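Uncharacterized sugar kinase PH1459 (Pyrococcus horikoshii, PDB 3EWM) probably phosphorylates a sugar, perhaps fructose, at the expense of ATP, as a member of the PfkB family of carbohydrate kinases. Local coordinates at residues V39-S44 against E72-R77; G8-D13 against S50-K55. One frame throughout, in Å; residues are numbered along the deposited sequence.

In the fold
From the N terminus, strand 3-7 of the large sheet runs out at G8, and the chain turns through G8-L10 into strand 11-16 of the smaller four-stranded sheet. It then passes strand 27-33, helix 35-45, strand 49-57 and helix 60-71 before the loop that leads to strand 79-82. Contact 2 closes the path from G8-D13 to S50-K55, joining the end of the first central strand to its neighbour. Contact 1 opens inside that path, on helix 35-45, and closes beyond it, at E72-R77. The two therefore cross rather than nest. They also touch: A40 O meets S50 OG, and D75 OD2 meets S51 OG, so helix, strand and loop are tied together.

Contact 1 of 2, residues V39-S44 against E72-R77; sequences VAVGVS and ENVDTR
A loop-on-helix contact joins S44, V41 and A40 of helix 35-45 to E72, N73 and V74, where the chain leaves helix 60-71 for strand 79-82; it is mainly aliphatic, with one hydroxyl-to-carbonyl bond. N73 takes the positive phi (67°) of the C-prime residue in the Schellman motif that ends helix 60-71, a conformation asparagine tolerates well. The preceding E72 carbonyl faces S44, whose OG donates to E72 O in a short bond of 2.5 Å lying in the carbonyl plane. The hydroxyl reaches it because OG is anti to the backbone N (chi1 -176°). Water 1 accepts from N73 ND2 at 2.8 Å and gives only a weak bond to S44 OG. An alanine here would keep the CB contact with V74 CG2 but would probably leave E72 O without its hydroxyl donor.

Beside this bond the packing is aliphatic. V74 rests CG2 on the helix backbone, 3.8 Å from V41 CA, while its CG1 meets A40 CB at 4.0 Å; the short alanine side chain leaves room for V74 beside the helix. V41 CG1 lies against the methylenes of E72, 3.6 Å from its CG, and E72 OE1 forms salt bridges with R45 and R290. Further on, D75 OD1 accepts from R77 N in an Asx turn, and R77 grips the carboxylate side-on through NE and NH2. Aliphatic groups thus supply the fit, while the S44 hydroxyl takes up E72 O, the carbonyl just before the C-prime residue.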
ATOM      1  N   VAL A  39      11.728   7.490  15.936  1.00  7.22           N
ATOM      2  CA  VAL A  39      12.184   7.945  17.241  1.00  7.51           C
ATOM      3  C   VAL A  39      12.894   6.792  17.967  1.00  7.36           C
ATOM      4  O   VAL A  39      13.943   6.981  18.577  1.00  7.54           O
ATOM      5  CB  VAL A  39      11.024   8.464  18.111  1.00  7.10           C
ATOM      6  CG1 VAL A  39      11.536   8.795  19.530  1.00  8.34           C
ATOM      7  CG2 VAL A  39      10.398   9.702  17.493  1.00  7.26           C
ATOM      8  N   ALA A  40      12.317   5.601  17.870  1.00  7.22           N
ATOM      9  CA  ALA A  40      12.899   4.419  18.516  1.00  8.03           C
ATOM     10  C   ALA A  40      14.306   4.170  18.000  1.00  8.25           C
ATOM     11  O   ALA A  40      15.204   3.873  18.784  1.00  8.96           O
ATOM     12  CB  ALA A  40      12.033   3.186  18.282  1.00  6.97           C
ATOM     13  N   VAL A  41      14.496   4.290  16.687  1.00  8.54           N
ATOM     14  CA  VAL A  41      15.832   4.153  16.094  1.00  7.75           C
ATOM     15  C   VAL A  41      16.766   5.274  16.591  1.00  7.93           C
ATOM     16  O   VAL A  41      17.906   5.009  16.972  1.00  7.37           O
ATOM     17  CB  VAL A  41      15.750   4.092  14.543  1.00  8.55           C
ATOM     18  CG1 VAL A  41      17.133   4.278  13.884  1.00  9.54           C
ATOM     19  CG2 VAL A  41      15.100   2.786  14.115  1.00  7.74           C
ATOM     20  N   GLY A  42      16.266   6.504  16.622  1.00  7.38           N
ATOM     21  CA  GLY A  42      17.039   7.632  17.155  1.00  7.43           C
ATOM     22  C   GLY A  42      17.513   7.390  18.575  1.00  7.79           C
ATOM     23  O   GLY A  42      18.687   7.575  18.874  1.00  8.07           O
ATOM     24  N   VAL A  43      16.598   6.959  19.439  1.00  8.01           N
ATOM     25  CA  VAL A  43      16.916   6.613  20.841  1.00  9.45           C
ATOM     26  C   VAL A  43      18.042   5.588  20.922  1.00 10.09           C
ATOM     27  O   VAL A  43      19.030   5.792  21.635  1.00 10.48           O
ATOM     28  CB  VAL A  43      15.676   6.119  21.581  1.00  9.73           C
ATOM     29  CG1 VAL A  43      16.032   5.514  22.943  1.00 10.18           C
ATOM     30  CG2 VAL A  43      14.680   7.272  21.743  1.00 10.14           C
ATOM     31  N   SER A  44      17.896   4.508  20.163  1.00 10.41           N
ATOM     32  CA  SER A  44      18.929   3.494  20.064  1.00 11.71           C
ATOM     33  C   SER A  44      20.250   4.066  19.576  1.00 11.48           C
ATOM     34  O   SER A  44      21.289   3.759  20.130  1.00 11.42           O
ATOM     35  CB  SER A  44      18.493   2.347  19.162  1.00 11.33           C
ATOM     36  OG  SER A  44      19.495   1.337  19.159  1.00 13.75           O
ATOM     37  N   GLU A  72      19.288  -1.726  13.858  1.00 11.53           N
ATOM     38  CA  GLU A  72      19.483  -0.509  14.642  1.00 11.83           C
ATOM     39  C   GLU A  72      19.436  -0.758  16.146  1.00 11.70           C
ATOM     40  O   GLU A  72      19.462   0.189  16.928  1.00 12.01           O
ATOM     41  CB  GLU A  72      18.438   0.546  14.248  1.00 11.32           C
ATOM     42  CG  GLU A  72      18.637   1.125  12.855  1.00 10.72           C
ATOM     43  CD  GLU A  72      19.866   2.023  12.719  1.00 11.94           C
ATOM     44  OE1 GLU A  72      20.421   2.520  13.726  1.00 11.38           O
ATOM     45  OE2 GLU A  72      20.273   2.250  11.573  1.00 12.23           O
ATOM     46  N   ASN A  73      19.349  -2.031  16.538  1.00 12.02           N
ATOM     47  CA  ASN A  73      19.338  -2.458  17.946  1.00 12.03           C
ATOM     48  C   ASN A  73      18.099  -2.036  18.694  1.00 11.76           C
ATOM     49  O   ASN A  73      18.095  -1.926  19.923  1.00 12.53           O
ATOM     50  CB  ASN A  73      20.607  -2.027  18.691  1.00 13.21           C
ATOM     51  CG  ASN A  73      21.842  -2.606  18.057  1.00 16.54           C
ATOM     52  OD1 ASN A  73      21.851  -3.774  17.668  1.00 21.80           O
ATOM     53  ND2 ASN A  73      22.880  -1.782  17.900  1.00 22.83           N
ATOM     54  N   VAL A  74      17.033  -1.842  17.942  1.00 11.58           N
ATOM     55  CA  VAL A  74      15.749  -1.542  18.531  1.00 10.86           C
ATOM     56  C   VAL A  74      15.119  -2.890  18.837  1.00 11.20           C
ATOM     57  O   VAL A  74      15.027  -3.753  17.962  1.00 10.26           O
ATOM     58  CB  VAL A  74      14.877  -0.743  17.588  1.00 10.82           C
ATOM     59  CG1 VAL A  74      13.427  -0.558  18.195  1.00  8.93           C
ATOM     60  CG2 VAL A  74      15.544   0.602  17.327  1.00 10.70           C
ATOM     61  N   ASP A  75      14.717  -3.051  20.091  1.00 11.03           N
ATOM     62  CA  ASP A  75      14.022  -4.240  20.545  1.00 12.57           C
ATOM     63  C   ASP A  75      12.741  -4.379  19.736  1.00 12.54           C
ATOM     64  O   ASP A  75      11.934  -3.445  19.679  1.00 12.92           O
ATOM     65  CB  ASP A  75      13.736  -4.106  22.039  1.00 12.54           C
ATOM     66  CG  ASP A  75      12.836  -5.209  22.581  1.00 14.37           C
ATOM     67  OD1 ASP A  75      12.841  -6.348  22.050  1.00 12.63           O
ATOM     68  OD2 ASP A  75      12.131  -4.911  23.570  1.00 17.42           O
ATOM     69  N   THR A  76      12.574  -5.532  19.086  1.00 12.26           N
ATOM     70  CA  THR A  76      11.417  -5.735  18.195  1.00 12.64           C
ATOM     71  C   THR A  76      10.444  -6.782  18.736  1.00 12.39           C
ATOM     72  O   THR A  76       9.461  -7.131  18.067  1.00 12.13           O
ATOM     73  CB  THR A  76      11.851  -6.132  16.778  1.00 12.75           C
ATOM     74  OG1 THR A  76      12.697  -7.275  16.860  1.00 12.36           O
ATOM     75  CG2 THR A  76      12.603  -4.978  16.085  1.00 12.60           C
ATOM     76  N   ARG A  77      10.693  -7.248  19.960  1.00 12.93           N
ATOM     77  CA  ARG A  77       9.864  -8.277  20.587  1.00 13.21           C
ATOM     78  C   ARG A  77       8.405  -7.844  20.704  1.00 13.22           C
ATOM     79  O   ARG A  77       7.495  -8.673  20.575  1.00 12.80           O
ATOM     80  CB  ARG A  77      10.406  -8.681  21.962  1.00 13.88           C
ATOM     81  CG  ARG A  77      11.664  -9.578  21.955  1.00 15.05           C
ATOM     82  CD  ARG A  77      12.247  -9.670  23.385  1.00 15.70           C
ATOM     83  NE  ARG A  77      12.282  -8.329  23.978  1.00 20.30           N
ATOM     84  CZ  ARG A  77      12.229  -8.042  25.279  1.00 22.88           C
ATOM     85  NH1 ARG A  77      12.173  -9.009  26.197  1.00 23.07           N
ATOM     86  NH2 ARG A  77      12.230  -6.767  25.661  1.00 19.42           N
TER
HETATM   87  O   HOH W   1      22.628   1.028  18.081  1.00 35.20           O

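Contact 2 of 2, residues G8-D13 against S50-K55; sequences GELLID and SSLISK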
ATOM      1  N   GLY A   8       3.228   2.776  18.395  1.00  9.14           N
ATOM      2  CA  GLY A   8       2.414   3.345  17.332  1.00  9.09           C
ATOM      3  C   GLY A   8       2.794   2.758  15.985  1.00  9.45           C
ATOM      4  O   GLY A   8       3.236   1.614  15.901  1.00  9.81           O
ATOM      5  N   GLU A   9       2.648   3.579  14.951  1.00  8.84           N
ATOM      6  CA  GLU A   9       2.731   3.146  13.582  1.00  8.73           C
ATOM      7  C   GLU A   9       4.152   2.725  13.201  1.00  8.96           C
ATOM      8  O   GLU A   9       5.131   3.406  13.525  1.00  8.86           O
ATOM      9  CB  GLU A   9       2.183   4.227  12.631  1.00  8.31           C
ATOM     10  CG  GLU A   9       2.984   5.480  12.524  1.00  9.24           C
ATOM     11  CD  GLU A   9       2.699   6.505  13.608  1.00 10.55           C
ATOM     12  OE1 GLU A   9       2.123   6.150  14.663  1.00 10.76           O
ATOM     13  OE2 GLU A   9       3.109   7.674  13.405  1.00  9.27           O
ATOM     14  N   LEU A  10       4.224   1.587  12.530  1.00  8.27           N
ATOM     15  CA  LEU A  10       5.453   1.096  11.931  1.00  8.61           C
ATOM     16  C   LEU A  10       5.043   0.659  10.558  1.00  8.61           C
ATOM     17  O   LEU A  10       4.121  -0.169  10.388  1.00  8.75           O
ATOM     18  CB  LEU A  10       6.055  -0.065  12.738  1.00  8.54           C
ATOM     19  CG  LEU A  10       7.196  -0.877  12.101  1.00  8.42           C
ATOM     20  CD1 LEU A  10       8.427  -0.021  11.811  1.00  6.84           C
ATOM     21  CD2 LEU A  10       7.563  -2.105  12.966  1.00  8.03           C
ATOM     22  N   LEU A  11       5.687   1.253   9.558  1.00  8.65           N
ATOM     23  CA  LEU A  11       5.204   1.087   8.190  1.00  9.49           C
ATOM     24  C   LEU A  11       6.315   1.188   7.169  1.00  8.98           C
ATOM     25  O   LEU A  11       7.425   1.625   7.489  1.00  9.10           O
ATOM     26  CB  LEU A  11       4.116   2.144   7.883  1.00  9.20           C
ATOM     27  CG  LEU A  11       4.404   3.616   8.246  1.00 11.55           C
ATOM     28  CD1 LEU A  11       5.379   4.234   7.279  1.00 14.01           C
ATOM     29  CD2 LEU A  11       3.106   4.421   8.284  1.00 11.79           C
ATOM     30  N   ILE A  12       5.991   0.802   5.931  1.00  9.30           N
ATOM     31  CA  ILE A  12       6.838   1.052   4.770  1.00  8.97           C
ATOM     32  C   ILE A  12       6.570   2.456   4.229  1.00  9.28           C
ATOM     33  O   ILE A  12       5.438   2.810   3.886  1.00  9.98           O
ATOM     34  CB  ILE A  12       6.587   0.017   3.611  1.00  9.03           C
ATOM     35  CG1 ILE A  12       6.769  -1.428   4.095  1.00  8.89           C
ATOM     36  CG2 ILE A  12       7.464   0.344   2.406  1.00  7.36           C
ATOM     37  CD1 ILE A  12       8.251  -1.824   4.335  1.00 10.67           C
ATOM     38  N   ASP A  13       7.602   3.281   4.185  1.00  9.40           N
ATOM     39  CA  ASP A  13       7.510   4.512   3.424  1.00  9.58           C
ATOM     40  C   ASP A  13       7.939   4.185   2.015  1.00  9.31           C
ATOM     41  O   ASP A  13       9.058   3.708   1.779  1.00  9.77           O
ATOM     42  CB  ASP A  13       8.433   5.607   3.968  1.00  9.89           C
ATOM     43  CG  ASP A  13       7.866   6.320   5.178  1.00 10.92           C
ATOM     44  OD1 ASP A  13       6.648   6.282   5.385  1.00 15.78           O
ATOM     45  OD2 ASP A  13       8.645   6.949   5.907  1.00 12.06           O
ATOM     46  N   SER A  50      15.990   0.896  23.473  1.00 13.86           N
ATOM     47  CA  SER A  50      14.809   1.369  22.769  1.00 12.93           C
ATOM     48  C   SER A  50      13.970   0.192  22.333  1.00 12.38           C
ATOM     49  O   SER A  50      14.484  -0.757  21.758  1.00 11.10           O
ATOM     50  CB  SER A  50      15.240   2.173  21.546  1.00 13.24           C
ATOM     51  OG  SER A  50      14.130   2.705  20.881  1.00 14.74           O
ATOM     52  N   SER A  51      12.672   0.266  22.603  1.00 11.53           N
ATOM     53  CA  SER A  51      11.741  -0.790  22.237  1.00 12.01           C
ATOM     54  C   SER A  51      10.591  -0.174  21.480  1.00 11.28           C
ATOM     55  O   SER A  51      10.132   0.921  21.805  1.00 11.92           O
ATOM     56  CB  SER A  51      11.158  -1.471  23.480  1.00 11.69           C
ATOM     57  OG  SER A  51      12.125  -2.230  24.158  1.00 16.78           O
ATOM     58  N   LEU A  52      10.119  -0.882  20.467  1.00 10.77           N
ATOM     59  CA  LEU A  52       8.987  -0.419  19.709  1.00 10.39           C
ATOM     60  C   LEU A  52       7.853  -1.415  19.813  1.00 10.11           C
ATOM     61  O   LEU A  52       8.024  -2.612  19.586  1.00 10.47           O
ATOM     62  CB  LEU A  52       9.376  -0.182  18.245  1.00 10.35           C
ATOM     63  CG  LEU A  52       8.233   0.231  17.305  1.00 10.77           C
ATOM     64  CD1 LEU A  52       7.683   1.623  17.665  1.00 10.10           C
ATOM     65  CD2 LEU A  52       8.744   0.190  15.873  1.00 10.99           C
ATOM     66  N   ILE A  53       6.696  -0.903  20.185  1.00  9.92           N
ATOM     67  CA  ILE A  53       5.487  -1.692  20.204  1.00  9.24           C
ATOM     68  C   ILE A  53       4.670  -1.273  19.009  1.00  9.00           C
ATOM     69  O   ILE A  53       4.284  -0.111  18.868  1.00  9.48           O
ATOM     70  CB  ILE A  53       4.702  -1.487  21.508  1.00  9.02           C
ATOM     71  CG1 ILE A  53       5.473  -2.125  22.672  1.00 10.66           C
ATOM     72  CG2 ILE A  53       3.240  -2.055  21.376  1.00  8.61           C
ATOM     73  CD1 ILE A  53       5.238  -1.419  23.979  1.00 13.70           C
ATOM     74  N   SER A  54       4.416  -2.236  18.138  1.00  8.54           N
ATOM     75  CA  SER A  54       3.687  -1.982  16.931  1.00  8.06           C
ATOM     76  C   SER A  54       3.156  -3.294  16.379  1.00  8.43           C
ATOM     77  O   SER A  54       3.204  -4.342  17.050  1.00  7.63           O
ATOM     78  CB  SER A  54       4.562  -1.272  15.900  1.00  8.27           C
ATOM     79  OG  SER A  54       3.732  -0.758  14.878  1.00  8.12           O
ATOM     80  N   LYS A  55       2.649  -3.237  15.153  1.00  8.20           N
ATOM     81  CA  LYS A  55       2.064  -4.413  14.560  1.00  9.01           C
ATOM     82  C   LYS A  55       2.293  -4.305  13.076  1.00  8.61           C
ATOM     83  O   LYS A  55       2.039  -3.251  12.474  1.00  9.31           O
ATOM     84  CB  LYS A  55       0.560  -4.488  14.874  1.00  8.47           C
ATOM     85  CG  LYS A  55      -0.006  -5.903  14.806  1.00 10.44           C
ATOM     86  CD  LYS A  55      -1.431  -5.928  15.301  1.00 10.13           C
ATOM     87  CE  LYS A  55      -2.042  -7.315  15.175  1.00 11.70           C
ATOM     88  NZ  LYS A  55      -3.425  -7.353  15.727  1.00 11.91           N
TER
HETATM   89  O   HOH W   2       2.416  -2.166   9.989  1.00  7.98           O
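G8 and S54 meet in the ribokinase-like alpha/beta fold at the point where strand 3-7 of the large sheet ends beside its parallel neighbour, strand 49-57. The tight part of the contact grips G8 at both ends. Its N donates to I53 O at 3.1 Å, nearly in line with the carbonyl (177°), and its O accepts from S54 OG at 2.6 Å. The serine hydroxyl, on a short side chain and anti to the backbone N (chi1 -166°), supplies the donor for G8 O while also lying 3.2 Å from L10 CB. Glycine suits position 8 because, at its backbone angles, a CB would be jammed against the preceding carbonyl and against E9 OE1.

Next to these bonds, apolar packing takes over. L10 and L52 meet at a slant through their CD2 methyls, 3.9 Å apart; both leucines also contact A37 and L69, so the pair packs between the strand and helices 35-45 and 60-71. E9 points away from strand 49-57, and its side chain lies about 11 Å from that of K190, an ATP-binding residue. K55 also points away, and its NZ is held by N111 and D116.

The looser part lies where the chains part toward strand 11-16. There water 2 joins L10 O to K55 O, donating to each at 2.7 Å.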